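Local coordinates for putative membrane protein (Yersinia pestis CO92, PDB 5TF3) that is of unknown function and belongs to the DUF1198 family, its crystallised part folding as an all-helical domain, at residues Asn72-Leu75 with Trp76-Leu80; Asp95-Leu98 with Phe99-Glu103. All coordinates share one frame; numbering follows the deposited sequence.

Contact 1 of 2, residues Asn72-Leu75 with Trp76-Leu80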
ATOM      1  N   ASN A  72      -8.280   9.092  -8.642  1.00 27.04           N
ATOM      2  CA  ASN A  72      -8.178   8.044  -7.635  1.00 24.35           C
ATOM      3  C   ASN A  72      -6.853   8.129  -6.888  1.00 28.24           C
ATOM      4  O   ASN A  72      -6.800   7.897  -5.674  1.00 28.42           O
ATOM      5  CB  ASN A  72      -8.357   6.665  -8.286  1.00 28.98           C
ATOM      6  CG  ASN A  72      -8.521   5.552  -7.257  1.00 32.37           C
ATOM      7  OD1 ASN A  72      -9.438   5.578  -6.430  1.00 32.11           O
ATOM      8  ND2 ASN A  72      -7.629   4.578  -7.299  1.00 31.09           N
ATOM      9  N   VAL A  73      -5.771   8.497  -7.587  1.00 29.52           N
ATOM     10  CA  VAL A  73      -4.482   8.607  -6.914  1.00 25.26           C
ATOM     11  C   VAL A  73      -4.531   9.714  -5.870  1.00 25.14           C
ATOM     12  O   VAL A  73      -4.001   9.567  -4.756  1.00 27.16           O
ATOM     13  CB  VAL A  73      -3.351   8.829  -7.947  1.00 27.48           C
ATOM     14  CG1 VAL A  73      -2.058   9.219  -7.252  1.00 29.69           C
ATOM     15  CG2 VAL A  73      -3.112   7.546  -8.765  1.00 25.52           C
ATOM     16  N   GLU A  74      -5.178  10.833  -6.203  1.00 24.94           N
ATOM     17  CA  GLU A  74      -5.313  11.926  -5.244  1.00 29.70           C
ATOM     18  C   GLU A  74      -6.095  11.478  -4.013  1.00 31.86           C
ATOM     19  O   GLU A  74      -5.737  11.812  -2.872  1.00 32.01           O
ATOM     20  CB  GLU A  74      -5.990  13.123  -5.915  1.00 28.37           C
ATOM     21  CG  GLU A  74      -6.237  14.288  -4.974  1.00 44.60           C
ATOM     22  CD  GLU A  74      -6.679  15.546  -5.699  1.00 66.40           C
ATOM     23  OE1 GLU A  74      -6.322  15.715  -6.888  1.00 76.30           O
ATOM     24  OE2 GLU A  74      -7.389  16.365  -5.078  1.00 76.24           O
ATOM     25  N   LEU A  75      -7.162  10.710  -4.232  1.00 34.83           N
ATOM     26  CA  LEU A  75      -7.941  10.134  -3.142  1.00 35.72           C
ATOM     27  C   LEU A  75      -7.060   9.348  -2.173  1.00 26.57           C
ATOM     28  O   LEU A  75      -7.101   9.570  -0.958  1.00 24.98           O
ATOM     29  CB  LEU A  75      -9.021   9.234  -3.749  1.00 32.18           C
ATOM     30  CG  LEU A  75     -10.116   8.641  -2.890  1.00 41.42           C
ATOM     31  CD1 LEU A  75     -11.310   8.324  -3.792  1.00 42.20           C
ATOM     32  CD2 LEU A  75      -9.623   7.396  -2.156  1.00 33.12           C
ATOM     33  N   TRP A  76      -6.279   8.388  -2.695  1.00 23.37           N
ATOM     34  CA  TRP A  76      -5.472   7.528  -1.830  1.00 25.91           C
ATOM     35  C   TRP A  76      -4.279   8.264  -1.237  1.00 25.92           C
ATOM     36  O   TRP A  76      -3.881   7.981  -0.098  1.00 25.76           O
ATOM     37  CB  TRP A  76      -5.038   6.270  -2.600  1.00 22.54           C
ATOM     38  CG  TRP A  76      -6.218   5.353  -2.705  1.00 25.27           C
ATOM     39  CD1 TRP A  76      -7.099   5.238  -3.752  1.00 23.68           C
ATOM     40  CD2 TRP A  76      -6.695   4.477  -1.678  1.00 24.57           C
ATOM     41  NE1 TRP A  76      -8.078   4.301  -3.445  1.00 26.67           N
ATOM     42  CE2 TRP A  76      -7.852   3.836  -2.171  1.00 23.68           C
ATOM     43  CE3 TRP A  76      -6.244   4.171  -0.387  1.00 25.69           C
ATOM     44  CZ2 TRP A  76      -8.560   2.903  -1.425  1.00 28.23           C
ATOM     45  CZ3 TRP A  76      -6.962   3.235   0.361  1.00 25.02           C
ATOM     46  CH2 TRP A  76      -8.098   2.618  -0.165  1.00 20.26           C
ATOM     47  N   ARG A  77      -3.720   9.231  -1.963  1.00 24.25           N
ATOM     48  CA  ARG A  77      -2.641  10.038  -1.402  1.00 25.47           C
ATOM     49  C   ARG A  77      -3.125  10.818  -0.177  1.00 26.14           C
ATOM     50  O   ARG A  77      -2.410  10.935   0.831  1.00 30.30           O
ATOM     51  CB  ARG A  77      -2.097  10.994  -2.479  1.00 22.36           C
ATOM     52  CG  ARG A  77      -1.026  11.948  -1.968  1.00 23.50           C
ATOM     53  CD  ARG A  77      -0.480  12.901  -3.072  1.00 27.44           C
ATOM     54  NE  ARG A  77       0.601  13.735  -2.544  1.00 30.61           N
ATOM     55  CZ  ARG A  77       0.426  14.931  -1.992  1.00 36.53           C
ATOM     56  NH1 ARG A  77      -0.787  15.471  -1.928  1.00 34.21           N
ATOM     57  NH2 ARG A  77       1.472  15.594  -1.522  1.00 33.47           N
ATOM     58  N   ASN A  78      -4.336  11.372  -0.249  1.00 26.32           N
ATOM     59  CA  ASN A  78      -4.869  12.107   0.890  1.00 26.27           C
ATOM     60  C   ASN A  78      -5.148  11.179   2.058  1.00 30.23           C
ATOM     61  O   ASN A  78      -5.083  11.613   3.215  1.00 29.68           O
ATOM     62  CB  ASN A  78      -6.143  12.862   0.493  1.00 27.07           C
ATOM     63  CG  ASN A  78      -5.855  14.052  -0.412  1.00 36.63           C
ATOM     64  OD1 ASN A  78      -4.728  14.559  -0.446  1.00 37.89           O
ATOM     65  ND2 ASN A  78      -6.879  14.520  -1.128  1.00 32.75           N
ATOM     66  N   THR A  79      -5.459   9.904   1.781  1.00 26.63           N
ATOM     67  CA  THR A  79      -5.635   8.932   2.858  1.00 28.92           C
ATOM     68  C   THR A  79      -4.322   8.701   3.608  1.00 31.52           C
ATOM     69  O   THR A  79      -4.306   8.669   4.844  1.00 31.45           O
ATOM     70  CB  THR A  79      -6.220   7.623   2.283  1.00 31.27           C
ATOM     71  OG1 THR A  79      -7.434   7.924   1.584  1.00 35.64           O
ATOM     72  CG2 THR A  79      -6.576   6.622   3.375  1.00 30.67           C
ATOM     73  N   LEU A  80      -3.202   8.582   2.884  1.00 31.25           N
ATOM     74  CA  LEU A  80      -1.905   8.521   3.554  1.00 30.43           C
ATOM     75  C   LEU A  80      -1.669   9.764   4.389  1.00 30.28           C
ATOM     76  O   LEU A  80      -1.282   9.675   5.558  1.00 35.53           O
ATOM     77  CB  LEU A  80      -0.769   8.371   2.541  1.00 34.70           C
ATOM     78  CG  LEU A  80      -0.654   7.081   1.753  1.00 35.97           C
ATOM     79  CD1 LEU A  80       0.583   7.170   0.837  1.00 32.85           C
ATOM     80  CD2 LEU A  80      -0.546   5.930   2.720  1.00 34.11           C
TER
HETATM   81  O   HOH W   1     -10.512   3.746  -4.865  1.00 28.74           O

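Contact 2 of 2, residues Asp95-Leu98 with Phe99-Glu103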
ATOM      1  N   ASP A  95       9.066  -2.423  -4.793  1.00 54.46           N
ATOM      2  CA  ASP A  95       9.712  -3.728  -4.811  1.00 61.10           C
ATOM      3  C   ASP A  95       8.919  -4.735  -3.983  1.00 61.87           C
ATOM      4  O   ASP A  95       8.746  -5.887  -4.399  1.00 65.28           O
ATOM      5  CB  ASP A  95      11.145  -3.611  -4.309  1.00 63.82           C
ATOM      6  CG  ASP A  95      12.096  -3.013  -5.356  1.00 73.23           C
ATOM      7  OD1 ASP A  95      11.786  -3.034  -6.570  1.00 74.03           O
ATOM      8  OD2 ASP A  95      13.167  -2.520  -4.966  1.00 76.80           O
ATOM      9  N   ALA A  96       8.421  -4.308  -2.815  1.00 56.30           N
ATOM     10  CA  ALA A  96       7.547  -5.156  -2.004  1.00 63.04           C
ATOM     11  C   ALA A  96       6.268  -5.510  -2.751  1.00 66.84           C
ATOM     12  O   ALA A  96       5.742  -6.619  -2.614  1.00 66.57           O
ATOM     13  CB  ALA A  96       7.201  -4.453  -0.688  1.00 55.07           C
ATOM     14  N   ALA A  97       5.739  -4.567  -3.523  1.00 50.35           N
ATOM     15  CA  ALA A  97       4.595  -4.874  -4.367  1.00 48.83           C
ATOM     16  C   ALA A  97       4.921  -5.983  -5.360  1.00 55.49           C
ATOM     17  O   ALA A  97       4.090  -6.863  -5.610  1.00 51.03           O
ATOM     18  CB  ALA A  97       4.142  -3.618  -5.103  1.00 46.60           C
ATOM     19  N   LEU A  98       6.121  -5.954  -5.948  1.00 53.39           N
ATOM     20  CA  LEU A  98       6.469  -6.928  -6.979  1.00 55.76           C
ATOM     21  C   LEU A  98       6.539  -8.341  -6.424  1.00 65.77           C
ATOM     22  O   LEU A  98       6.393  -9.312  -7.178  1.00 65.79           O
ATOM     23  CB  LEU A  98       7.803  -6.563  -7.632  1.00 58.00           C
ATOM     24  CG  LEU A  98       7.677  -5.402  -8.616  1.00 60.08           C
ATOM     25  CD1 LEU A  98       9.003  -5.063  -9.273  1.00 64.44           C
ATOM     26  CD2 LEU A  98       6.622  -5.721  -9.662  1.00 58.03           C
ATOM     27  N   PHE A  99       6.788  -8.493  -5.125  1.00 60.55           N
ATOM     28  CA  PHE A  99       6.686  -9.834  -4.574  1.00 63.81           C
ATOM     29  C   PHE A  99       5.244 -10.200  -4.242  1.00 57.85           C
ATOM     30  O   PHE A  99       4.731 -11.224  -4.706  1.00 58.79           O
ATOM     31  CB  PHE A  99       7.519  -9.997  -3.317  1.00 68.32           C
ATOM     32  CG  PHE A  99       7.156 -11.244  -2.567  1.00 71.31           C
ATOM     33  CD1 PHE A  99       7.466 -12.491  -3.094  1.00 78.23           C
ATOM     34  CD2 PHE A  99       6.429 -11.186  -1.399  1.00 65.36           C
ATOM     35  CE1 PHE A  99       7.132 -13.659  -2.429  1.00 74.09           C
ATOM     36  CE2 PHE A  99       6.088 -12.355  -0.726  1.00 72.27           C
ATOM     37  CZ  PHE A  99       6.431 -13.588  -1.248  1.00 70.68           C
ATOM     38  N   TYR A 100       4.588  -9.390  -3.401  1.00 55.26           N
ATOM     39  CA  TYR A 100       3.310  -9.814  -2.830  1.00 56.42           C
ATOM     40  C   TYR A 100       2.263 -10.035  -3.910  1.00 56.20           C
ATOM     41  O   TYR A 100       1.386 -10.900  -3.755  1.00 53.66           O
ATOM     42  CB  TYR A 100       2.822  -8.801  -1.795  1.00 53.98           C
ATOM     43  CG  TYR A 100       3.568  -8.858  -0.476  1.00 57.54           C
ATOM     44  CD1 TYR A 100       3.612 -10.025   0.278  1.00 61.86           C
ATOM     45  CD2 TYR A 100       4.223  -7.738   0.020  1.00 62.59           C
ATOM     46  CE1 TYR A 100       4.301 -10.076   1.491  1.00 65.53           C
ATOM     47  CE2 TYR A 100       4.899  -7.773   1.230  1.00 64.95           C
ATOM     48  CZ  TYR A 100       4.942  -8.942   1.958  1.00 70.55           C
ATOM     49  OH  TYR A 100       5.625  -8.968   3.154  1.00 73.14           O
ATOM     50  N   PHE A 101       2.364  -9.304  -5.026  1.00 51.85           N
ATOM     51  CA  PHE A 101       1.445  -9.457  -6.149  1.00 56.99           C
ATOM     52  C   PHE A 101       2.098 -10.170  -7.340  1.00 58.23           C
ATOM     53  O   PHE A 101       1.702  -9.967  -8.490  1.00 56.19           O
ATOM     54  CB  PHE A 101       0.888  -8.090  -6.551  1.00 51.12           C
ATOM     55  CG  PHE A 101       0.231  -7.357  -5.408  1.00 47.31           C
ATOM     56  CD1 PHE A 101      -0.964  -7.820  -4.868  1.00 47.44           C
ATOM     57  CD2 PHE A 101       0.821  -6.232  -4.850  1.00 45.63           C
ATOM     58  CE1 PHE A 101      -1.570  -7.163  -3.806  1.00 47.77           C
ATOM     59  CE2 PHE A 101       0.227  -5.567  -3.793  1.00 46.80           C
ATOM     60  CZ  PHE A 101      -0.973  -6.029  -3.269  1.00 45.70           C
ATOM     61  N   ALA A 102       3.065 -11.045  -7.066  1.00 64.18           N
ATOM     62  CA  ALA A 102       3.824 -11.699  -8.137  1.00 68.98           C
ATOM     63  C   ALA A 102       2.918 -12.462  -9.099  1.00 70.33           C
ATOM     64  O   ALA A 102       3.149 -12.456 -10.313  1.00 70.77           O
ATOM     65  CB  ALA A 102       4.867 -12.632  -7.534  1.00 62.51           C
ATOM     66  N   GLU A 103       1.872 -13.109  -8.582  1.00 59.36           N
ATOM     67  CA  GLU A 103       0.973 -13.885  -9.432  1.00 68.19           C
ATOM     68  C   GLU A 103       0.212 -13.026 -10.437  1.00 69.10           C
ATOM     69  O   GLU A 103      -0.321 -13.565 -11.416  1.00 72.46           O
ATOM     70  CB  GLU A 103      -0.017 -14.663  -8.565  1.00 69.17           C
ATOM     71  CG  GLU A 103       0.637 -15.715  -7.684  1.00 74.53           C
ATOM     72  CD  GLU A 103      -0.386 -16.561  -6.937  1.00 85.20           C
ATOM     73  OE1 GLU A 103      -1.556 -16.118  -6.830  1.00 86.78           O
ATOM     74  OE2 GLU A 103      -0.021 -17.666  -6.463  1.00 86.61           O
TER

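Contact 1 of 2, residues Asn72-Leu75 with Trp76-Leu80
Trp76 and Asn72, one turn apart on helix 70-82, lie side by side and share a water, while Leu75, the residue just before Trp76, comes over the indole. The water donates to Asn72 OD1 at 2.6 Å and accepts from Trp76 NE1 at 2.9 Å, close to the plane of the indole. The amide of Asn72 also stands at that ring edge, turned 74° from the ring plane, with OD1 3.5 Å from NE1, and the water bridges the two groups. The other end of the amide is held as well: ND2 donates to the backbone oxygen of Asn67, and the bonds at its two ends together hold the rotation of the amide. On one face of the indole, Leu75 CD2 makes a CH-pi contact 3.7 Å from the centroid of the five-membered ring. Two torsions set this up. The indole swings back along the helix with CG beside its own backbone N (chi1 -76°), whereas Leu75 sends CG beside its carbonyl carbon (chi1 -171°), and the branch ending in CD2 leans onto the ring. His62 stacks on Trp76 from outside the two segments, and Val58, Phe59 and Thr63 of helix 48-65 also touch it. Further along, Leu75 O is gripped twice by Thr79, whose OG1 donates at 3.0 Å and whose N donates at 3.2 Å, from opposite faces of the carbonyl plane. The hydroxyl of the buried Thr79 thus finds its acceptor in its own helix. Straighter main-chain bonds join Trp76 N to Asn72 O and Arg77 N to Val73 O. Together these features make an amphipathic alpha-helix of an all-helical fold, with i to i+4 bonding, a threonine hydroxyl folded back on the preceding turn, and a tryptophan packed against the neighbouring helix.

Contact 2 of 2, residues Asp95-Leu98 with Phe99-Glu103
Phe99 N reaches back to two carbonyls at once, Asp95 O and Ala96 O, each 3.3 Å away and each a weak bond. This mixture of i to i+4 and i to i+3 bonding marks a helix close to its end. The ring of Phe99 leads away from the preceding turn because CG lies anti to the backbone N (chi1 166°); it goes instead to Gln35 and Met38 of helix 33-45. A bound 1,2-ethanediol, probably from the crystallisation liquor, lies beside it. Tyr100 follows with a much straighter bond, N to Ala96 O at 3.1 Å and 178°, which makes Ala96 O the shared acceptor of two successive amides. With CG beside the backbone N (chi1 -75°) the ring turns back toward the preceding turn and brings Tyr100 CD2 to 3.2 Å from Ala96 O. Phe99 CD2 lies over one face of the Tyr100 ring, displaced toward its rim, and Phe39 meets the tyrosine edge-to-face. Phe101 is the first residue to leave helical backbone angles, yet its N still bonds Ala97 O at 3.0 Å. Its ring also folds back along the chain, bringing CD2 to 3.4 Å from Ala97 O and to 4.2 Å from Ala97 CB, and Ile65 and Leu106 join Met31 around this buried phenylalanine. Ala102 continues into a short 3-10 segment: its N bonds Phe99 O at 2.9 Å, and its CB touches Leu98 O. The arrangement is that of an alpha-helical C-terminus, where i to i+4 bonding gives way to a tighter turn while consecutive aromatic residues fasten the last turn of helix 91-100 to helices 33-45 and 48-65 of the all-helical fold.

In the fold
Both contacts are single-helix arrangements, taken in series along the chain: contact 1 in the body of helix 70-82, contact 2 at the end of helix 91-100, the next helix. Their centres are 21 Å apart, on opposite sides of the chain's centre, and their nearest atoms are about 12 Å apart, without touching. What they share is helix 48-65, which receives Trp76 and Val73 from 72-80 and Ala97, Tyr100 and Phe101 from 95-103. Helix 108-122 also meets both, through Val73 and Arg77 in one case and Leu98 in the other. The two successive helices are thus tied into one compact all-helical DUF1198 domain through common neighbours.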